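Local coordinates for protein MGS-MChE2 (Uncultured bacterium, PDB 5JD6) that is an alpha/beta hydrolase from a marine lagoon sediment metagenome that probably hydrolyses carboxylic esters, at residues L245-W248 with F249-R252; K63-V66 with G67-A70; K201-N204 with V205-P208. All blocks are in the same frame, centred on the assembly; numbering follows the deposited sequence.

Contact 1. Residues L245-W248 with F249-R252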
# COMPACT_ATOMS: atom_id res chain seq x y z
N LEU A 245 -14.31 -3.10 1.51
CA LEU A 245 -13.74 -2.17 0.53
C LEU A 245 -14.71 -1.91 -0.61
O LEU A 245 -14.84 -0.77 -1.07
CB LEU A 245 -12.42 -2.72 -0.01
CG LEU A 245 -11.72 -1.85 -1.06
CD1 LEU A 245 -11.53 -0.44 -0.54
CD2 LEU A 245 -10.38 -2.46 -1.47
N HIS A 246 -15.38 -2.96 -1.07
CA HIS A 246 -16.32 -2.83 -2.19
C HIS A 246 -17.47 -1.91 -1.83
O HIS A 246 -17.88 -1.07 -2.63
CB HIS A 246 -16.85 -4.20 -2.60
CG HIS A 246 -17.52 -4.21 -3.94
ND1 HIS A 246 -18.31 -5.26 -4.37
CD2 HIS A 246 -17.52 -3.31 -4.94
CE1 HIS A 246 -18.76 -5.00 -5.58
NE2 HIS A 246 -18.30 -3.82 -5.95
N GLU A 247 -18.00 -2.07 -0.62
CA GLU A 247 -19.13 -1.25 -0.17
C GLU A 247 -18.73 0.21 -0.01
O GLU A 247 -19.54 1.11 -0.24
CB GLU A 247 -19.69 -1.79 1.15
CG GLU A 247 -20.80 -2.81 0.97
CD GLU A 247 -21.98 -2.26 0.18
OE1 GLU A 247 -22.26 -1.04 0.29
OE2 GLU A 247 -22.62 -3.03 -0.55
N TRP A 248 -17.48 0.44 0.38
CA TRP A 248 -16.97 1.80 0.51
C TRP A 248 -16.89 2.44 -0.87
O TRP A 248 -17.18 3.63 -1.03
CB TRP A 248 -15.61 1.80 1.19
CG TRP A 248 -15.09 3.17 1.49
CD1 TRP A 248 -15.47 3.99 2.52
CD2 TRP A 248 -14.10 3.90 0.75
NE1 TRP A 248 -14.78 5.17 2.47
CE2 TRP A 248 -13.93 5.14 1.39
CE3 TRP A 248 -13.34 3.61 -0.38
CZ2 TRP A 248 -13.03 6.10 0.93
CZ3 TRP A 248 -12.45 4.57 -0.84
CH2 TRP A 248 -12.30 5.79 -0.18
N PHE A 249 -16.50 1.65 -1.87
CA PHE A 249 -16.45 2.12 -3.25
C PHE A 249 -17.84 2.50 -3.75
O PHE A 249 -18.00 3.51 -4.44
CB PHE A 249 -15.85 1.04 -4.16
CG PHE A 249 -14.35 0.92 -4.07
CD1 PHE A 249 -13.59 1.94 -3.51
CD2 PHE A 249 -13.70 -0.20 -4.54
CE1 PHE A 249 -12.21 1.83 -3.42
CE2 PHE A 249 -12.32 -0.32 -4.46
CZ PHE A 249 -11.58 0.70 -3.90
N LYS A 250 -18.83 1.69 -3.41
CA LYS A 250 -20.21 1.92 -3.85
C LYS A 250 -20.78 3.22 -3.30
O LYS A 250 -21.49 3.94 -4.01
CB LYS A 250 -21.09 0.74 -3.42
CG LYS A 250 -20.74 -0.58 -4.08
CD LYS A 250 -21.41 -1.74 -3.38
CE LYS A 250 -21.04 -3.06 -4.02
NZ LYS A 250 -21.46 -4.23 -3.19
N GLU A 251 -20.47 3.52 -2.04
CA GLU A 251 -20.98 4.71 -1.39
C GLU A 251 -20.45 6.00 -2.02
O GLU A 251 -21.12 7.03 -1.98
CB GLU A 251 -20.61 4.71 0.09
CG GLU A 251 -21.23 3.59 0.89
CD GLU A 251 -20.79 3.62 2.34
OE1 GLU A 251 -20.25 4.65 2.78
OE2 GLU A 251 -20.98 2.60 3.03
N ARG A 252 -19.27 5.93 -2.61
CA ARG A 252 -18.59 7.12 -3.08
C ARG A 252 -18.40 7.17 -4.59
O ARG A 252 -17.87 8.15 -5.11
CB ARG A 252 -17.22 7.24 -2.40
CG ARG A 252 -17.28 7.58 -0.93
CD ARG A 252 -15.89 7.72 -0.35
NE ARG A 252 -15.90 8.31 0.98
CZ ARG A 252 -15.78 9.62 1.21
NH1 ARG A 252 -15.63 10.46 0.19
NH2 ARG A 252 -15.79 10.08 2.45

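Contact 2. Residues K63-V66 with G67-A70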
# COMPACT_ATOMS: atom_id res chain seq x y z
N LYS A 63 19.95 5.97 -2.84
CA LYS A 63 18.80 6.83 -3.14
C LYS A 63 17.57 6.14 -2.58
O LYS A 63 16.43 6.40 -2.98
CB LYS A 63 18.64 7.08 -4.65
CG LYS A 63 18.73 8.55 -5.05
CD LYS A 63 18.00 8.81 -6.36
CE LYS A 63 16.49 8.69 -6.19
NZ LYS A 63 15.76 8.96 -7.45
N THR A 64 17.83 5.23 -1.64
CA THR A 64 16.81 4.38 -1.06
C THR A 64 16.06 5.10 0.05
O THR A 64 16.49 5.10 1.21
CB THR A 64 17.44 3.09 -0.51
OG1 THR A 64 18.26 2.49 -1.51
CG2 THR A 64 16.36 2.10 -0.10
N SER A 65 14.94 5.71 -0.30
CA SER A 65 14.11 6.41 0.66
C SER A 65 12.63 6.25 0.30
O SER A 65 12.29 5.86 -0.81
CB SER A 65 14.48 7.90 0.71
OG SER A 65 14.35 8.50 -0.56
N VAL A 66 11.77 6.55 1.27
CA VAL A 66 10.33 6.48 1.06
C VAL A 66 9.90 7.47 -0.02
O VAL A 66 8.99 7.19 -0.81
CB VAL A 66 9.57 6.75 2.37
CG1 VAL A 66 8.06 6.75 2.15
CG2 VAL A 66 9.94 5.70 3.41
N GLY A 67 10.58 8.61 -0.07
CA GLY A 67 10.33 9.61 -1.09
C GLY A 67 10.62 9.12 -2.49
O GLY A 67 9.90 9.44 -3.44
N THR A 68 11.68 8.32 -2.62
CA THR A 68 12.06 7.74 -3.91
C THR A 68 11.02 6.75 -4.40
O THR A 68 10.64 6.75 -5.57
CB THR A 68 13.43 7.04 -3.82
OG1 THR A 68 14.45 8.02 -3.60
CG2 THR A 68 13.72 6.29 -5.11
N PHE A 69 10.54 5.90 -3.49
CA PHE A 69 9.53 4.90 -3.83
C PHE A 69 8.23 5.57 -4.25
O PHE A 69 7.55 5.11 -5.17
CB PHE A 69 9.29 3.96 -2.65
CG PHE A 69 10.53 3.26 -2.17
CD1 PHE A 69 11.51 2.87 -3.06
CD2 PHE A 69 10.71 3.00 -0.82
CE1 PHE A 69 12.66 2.23 -2.62
CE2 PHE A 69 11.85 2.36 -0.37
CZ PHE A 69 12.83 1.97 -1.27
N ALA A 70 7.89 6.66 -3.57
CA ALA A 70 6.69 7.43 -3.90
C ALA A 70 6.79 8.02 -5.31
O ALA A 70 5.83 7.96 -6.08
CB ALA A 70 6.48 8.54 -2.88

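Contact 3. Residues K201-N204 with V205-P208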
# COMPACT_ATOMS: atom_id res chain seq x y z
N LYS A 201 -8.57 -5.99 14.20
CA LYS A 201 -8.90 -5.52 15.54
C LYS A 201 -7.86 -5.91 16.58
O LYS A 201 -7.84 -5.37 17.69
CB LYS A 201 -10.28 -6.04 15.97
CG LYS A 201 -11.34 -4.95 16.05
CD LYS A 201 -11.22 -4.16 17.34
CE LYS A 201 -12.37 -3.17 17.50
NZ LYS A 201 -13.68 -3.74 17.09
N ASN A 202 -6.98 -6.85 16.23
CA ASN A 202 -5.88 -7.22 17.12
C ASN A 202 -4.55 -7.26 16.37
O ASN A 202 -3.87 -8.30 16.33
CB ASN A 202 -6.15 -8.56 17.80
CG ASN A 202 -6.56 -9.64 16.82
OD1 ASN A 202 -7.74 -9.82 16.53
ND2 ASN A 202 -5.58 -10.38 16.30
N ASP A 203 -4.18 -6.13 15.78
CA ASP A 203 -2.92 -5.99 15.06
C ASP A 203 -1.77 -5.78 16.04
O ASP A 203 -1.85 -4.93 16.92
CB ASP A 203 -3.00 -4.83 14.06
CG ASP A 203 -1.87 -4.84 13.04
OD1 ASP A 203 -0.70 -5.07 13.43
OD2 ASP A 203 -2.15 -4.59 11.85
N ASN A 204 -0.69 -6.54 15.87
CA ASN A 204 0.45 -6.45 16.77
C ASN A 204 1.58 -5.58 16.22
O ASN A 204 2.25 -4.88 16.98
CB ASN A 204 0.99 -7.85 17.08
CG ASN A 204 0.18 -8.56 18.15
OD1 ASN A 204 -0.06 -8.01 19.23
ND2 ASN A 204 -0.26 -9.78 17.86
N VAL A 205 1.79 -5.64 14.91
CA VAL A 205 2.83 -4.83 14.28
C VAL A 205 2.44 -3.36 14.29
O VAL A 205 3.17 -2.52 14.81
CB VAL A 205 3.10 -5.28 12.83
CG1 VAL A 205 4.14 -4.39 12.18
CG2 VAL A 205 3.53 -6.74 12.80
N THR A 206 1.29 -3.06 13.70
CA THR A 206 0.73 -1.72 13.75
C THR A 206 -0.59 -1.75 14.51
O THR A 206 -1.65 -1.91 13.91
CB THR A 206 0.49 -1.13 12.35
OG1 THR A 206 -0.35 -2.01 11.60
CG2 THR A 206 1.82 -0.95 11.62
N PRO A 207 -0.52 -1.58 15.85
CA PRO A 207 -1.66 -1.67 16.77
C PRO A 207 -2.86 -0.82 16.33
O PRO A 207 -2.67 0.17 15.62
CB PRO A 207 -1.07 -1.14 18.09
CG PRO A 207 0.37 -1.46 18.00
CD PRO A 207 0.73 -1.27 16.55
N PRO A 208 -4.07 -1.21 16.76
CA PRO A 208 -5.31 -0.52 16.37
C PRO A 208 -5.33 0.95 16.78
O PRO A 208 -6.14 1.72 16.24
CB PRO A 208 -6.40 -1.31 17.12
CG PRO A 208 -5.68 -2.05 18.20
CD PRO A 208 -4.34 -2.37 17.63

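Contact 1. Residues L245-W248 with F249-R252
K250 lays its side chain across the imidazole of H246, one turn earlier on the same helix. Its CE sits over the centre of the ring, 3.4 Å from the centroid and only 9° off the ring normal, which identifies a CH-pi contact made square to the face. The chain runs extended beyond CG, and this carries NZ past the ring to E247, where a salt bridge of 3.1 Å joins K250 NZ to E247 OE2. The ammonium meets the carboxylate from above its plane, and the E247 chain, bent at chi2, brings the group round to it. H246 itself has ND1 hydrogen-bonded to the hydroxyl of Y41.

On the buried side, L245 approaches the F249 ring from over its face: CD1 lies 3.9 Å from the centroid, 27° off the normal. The rings of W248 and F249 behave differently. They meet rim to rim with planes 51° apart, neither lying over the other, and W248 CE3 comes within 3.6 Å of F249 CD1. With CG anti to its own nitrogen, W248 sets its indole so that its CE3 side meets F249 and its CZ2 side R252, whose CD stands 3.5 Å from W248 CZ2. The polar ends of this pair are held from outside, W248 NE1 by D222 and the R252 guanidinium by a salt bridge to D220.

Beneath the side chains run i to i+4 backbone bonds, such as F249 N to L245 O at 3.0 Å; the last, from R252 N to W248 O, is weak. These features describe an amphipathic C-terminal helix of the alpha/beta hydrolase fold, with L245 and W248 packed on strands 108-113 and 195-200 and the E247-K250 pair on the exposed side.

Contact 2. Residues K63-V66 with G67-A70
T68 OG1 turns back on the chain before its helix and gives its proton to K63 O, at 2.6 Å. The T68 hydroxyl lies anti to its carbonyl carbon (chi1 -67°), the torsion that aims it at this backbone oxygen. S65, the N-cap residue, sets its own hydroxyl between backbone N and carbonyl carbon (chi1 58°), and S65 OG comes to 3.1 Å from T68 OG1, a pairing whose proton is not settled. S65 is tied to the first turn mainly through its carbonyl: F69 N bonds to S65 O at 3.2 Å with a nearly straight N-H...O angle of 161°, while the bond from T68 N to the same oxygen is weak.

That oxygen also stands over one face of the F69 ring, offset toward the rim, 3.3 Å from F69 CD2. T64 adds a methyl beyond the CZ end of the ring, its CG2 3.7 Å from F69 CZ.

The loop after strand 47-52 leads through K63-S65 into the first turn of helix 66-80. V66 and F69 touch I96 of helix 92-103, while T64 and F69 rest on I175 and V66 on A179, both of helix 169-181.

Contact 3. Residues K201-N204 with V205-P208
V205 opens the return limb of a loop that folds back over D203, 201-204 and 205-208 running in roughly reversed directions. Its amide nitrogen stands 3.0 Å from D203 OD1, and its CB is 3.9 Å from the same oxygen, so the carboxylate sits inside the bend.

T206 bonds to both carboxylate oxygens, once weakly. Its backbone N donates to D203 OD1 at 2.8 Å, with an N-H...O angle of 142°, and comes from above the carboxylate plane, 53° out of it. The hydroxyl supplies the second, weak bond: T206 OG1 is 3.2 Å from D203 OD2. D203 CG lies anti to its backbone N, which carries the carboxylate across to T206. T206 O in turn accepts a bond from the indole of W199.

P207 follows with a carbon donor, its CA directed at D203 O at 3.3 Å and 159° at the hydrogen. P208 then lays its ring against the loop backbone, P208 CD lying 3.6 Å from D203 O, and the chain leads on to helix 208-217.

The carboxylate also receives H231, whose ND1 is hydrogen-bonded to D203 OD2. Were D203 replaced by an alanine, the T206 amide would probably lose its acceptor and H231 ND1 the carboxylate that helps fix the ring's rotation.

A loop after strand 195-200 that presents an acid to a histidine is the usual place of the acid in alpha/beta hydrolases, and the geometry is consistent with D203 completing a catalytic triad with H231 and S91.

In the fold
The three sites do not touch. Contact 3 belongs to the probable active site, carrying the acid of the inferred S91-H231-D203 triad, with S91 on what is probably the nucleophile elbow, at the junction of strand 85-91 and helix 92-103. Contact 2 lies about 26 Å from it between centres and about 13 Å between nearest atoms, and the F69 and V205 side chains both lie near the elbow without touching it. Contact 1 lies across the chain's centre from contact 2, their centres about 31 Å apart, and about 24 Å, centre to centre, from contact 3. Strand 195-200 relates contacts 1 and 3: helix 238-252 packs against it, and the acid-bearing loop leaves its end.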